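Local coordinates for nuclear inclusion protein A (Tobacco vein mottling virus, PDB 3MMG) that probably acts as a 3C-type cysteine protease of the potyviral C4 family, cleaving peptide bonds, and has a chymotrypsin-like double-barrel fold, at residues A[19-24]-A[41-46]. The protein carries 3 engineered substitutions. Numbering follows the deposited sequence.
Sequences CLLENS and IIANQH
L21 points across at I41 and A43 inside the N-terminal beta-barrel of this chymotrypsin-like protease, its forked end meeting both. Strands 18-25 and 40-43 are not sheet neighbours: strand 28-37 runs between them and takes the backbone bonds of C19, L21 and N23. Across the barrel the axes are 9.5 Å apart and turned by 67°, so side chains alone bridge the interior.

The leucine fork reaches its partners unequally. CD2 lies 3.9 Å from CG2 of I41 and meets nothing else across the contact, whereas CD1 touches that same methyl more loosely and has A43 as its nearer neighbour. The L21 and I41 side chains pass alongside each other, pointing opposite ways. I41 is forked too: CG2 goes to L21, and the longer CG1 arm carries CD1 to within 4.1 Å of SG of C19, in the one of two C19 conformers described here. I57 of strand 54-59 touches both C19 and L21, adding another wall to this buried apolar patch.

Past A43 the chain turns into a short 3-10 segment, where H46 bonds D81 through ND1 and a bound peptide side chain through NE2, consistent with the histidine of the family's catalytic triad. Back in the patch, CD1 of L21 packs tightly on CB of A43, at 3.6 Å.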
# COMPACT_ATOMS: atom_id res chain seq x y z
N CYS A 19 -1.29 -7.55 -4.71
CA CYS A 19 -0.89 -7.54 -6.13
C CYS A 19 0.58 -7.13 -6.26
O CYS A 19 1.14 -6.45 -5.38
CB CYS A 19 -1.68 -6.49 -6.90
SG CYS A 19 -3.46 -6.54 -6.79
N LEU A 20 1.18 -7.50 -7.39
CA LEU A 20 2.46 -6.89 -7.77
C LEU A 20 2.19 -5.79 -8.78
O LEU A 20 1.44 -5.99 -9.73
CB LEU A 20 3.44 -7.90 -8.38
CG LEU A 20 3.88 -9.13 -7.59
CD1 LEU A 20 4.77 -10.01 -8.46
CD2 LEU A 20 4.60 -8.74 -6.35
N LEU A 21 2.79 -4.63 -8.56
CA LEU A 21 2.62 -3.50 -9.47
C LEU A 21 3.96 -3.14 -10.12
O LEU A 21 4.96 -2.95 -9.43
CB LEU A 21 2.03 -2.29 -8.70
CG LEU A 21 0.74 -2.54 -7.93
CD1 LEU A 21 0.36 -1.28 -7.15
CD2 LEU A 21 -0.37 -2.96 -8.85
N GLU A 22 3.98 -3.11 -11.45
CA GLU A 22 5.20 -2.73 -12.17
C GLU A 22 4.83 -1.57 -13.06
O GLU A 22 3.94 -1.69 -13.90
CB GLU A 22 5.76 -3.90 -13.00
CG GLU A 22 7.01 -3.49 -13.80
CD GLU A 22 7.60 -4.59 -14.68
OE1 GLU A 22 6.99 -5.68 -14.85
OE2 GLU A 22 8.72 -4.34 -15.22
N ASN A 23 5.50 -0.45 -12.86
CA ASN A 23 5.30 0.73 -13.68
C ASN A 23 6.58 0.93 -14.47
O ASN A 23 7.57 1.40 -13.92
CB ASN A 23 5.02 1.95 -12.80
CG ASN A 23 4.42 3.08 -13.57
OD1 ASN A 23 3.98 2.89 -14.71
ND2 ASN A 23 4.37 4.27 -12.96
N SER A 24 6.54 0.55 -15.75
CA SER A 24 7.74 0.43 -16.60
C SER A 24 7.87 1.59 -17.56
O SER A 24 6.92 1.91 -18.27
CB SER A 24 7.71 -0.89 -17.38
OG SER A 24 8.96 -1.12 -18.04
N ILE A 41 -7.53 -0.83 -7.25
CA ILE A 41 -6.19 -1.13 -6.75
C ILE A 41 -5.75 0.01 -5.85
O ILE A 41 -5.78 1.17 -6.26
CB ILE A 41 -5.16 -1.24 -7.92
CG1 ILE A 41 -5.64 -2.25 -8.98
CG2 ILE A 41 -3.76 -1.62 -7.40
CD1 ILE A 41 -5.80 -3.63 -8.47
N ILE A 42 -5.35 -0.34 -4.63
CA ILE A 42 -4.91 0.65 -3.64
C ILE A 42 -3.39 0.57 -3.66
O ILE A 42 -2.81 -0.53 -3.55
CB ILE A 42 -5.43 0.28 -2.24
CG1 ILE A 42 -6.98 0.36 -2.16
CG2 ILE A 42 -4.74 1.12 -1.17
CD1 ILE A 42 -7.58 -0.60 -1.13
N ALA A 43 -2.74 1.72 -3.83
CA ALA A 43 -1.29 1.72 -3.95
C ALA A 43 -0.70 2.97 -3.31
O ALA A 43 -1.44 3.85 -2.88
CB ALA A 43 -0.88 1.64 -5.43
N ASN A 44 0.62 3.05 -3.26
CA ASN A 44 1.27 4.32 -2.88
C ASN A 44 1.12 5.35 -4.00
O ASN A 44 1.21 5.00 -5.17
CB ASN A 44 2.77 4.13 -2.66
CG ASN A 44 3.08 3.15 -1.54
OD1 ASN A 44 3.26 1.97 -1.79
ND2 ASN A 44 3.09 3.64 -0.30
N GLN A 45 0.90 6.63 -3.65
CA GLN A 45 1.02 7.70 -4.69
C GLN A 45 2.36 7.68 -5.42
O GLN A 45 2.40 7.93 -6.64
CB GLN A 45 0.81 9.10 -4.10
CG GLN A 45 -0.64 9.37 -3.76
CD GLN A 45 -0.86 10.77 -3.25
OE1 GLN A 45 -0.01 11.63 -3.44
NE2 GLN A 45 -1.99 11.01 -2.60
N HIS A 46 3.43 7.33 -4.72
CA HIS A 46 4.76 7.36 -5.32
C HIS A 46 5.03 6.30 -6.40
O HIS A 46 6.06 6.35 -7.08
CB HIS A 46 5.85 7.39 -4.25
CG HIS A 46 6.22 6.05 -3.67
ND1 HIS A 46 5.76 5.64 -2.44
CD2 HIS A 46 7.09 5.10 -4.09
CE1 HIS A 46 6.29 4.47 -2.14
NE2 HIS A 46 7.11 4.12 -3.12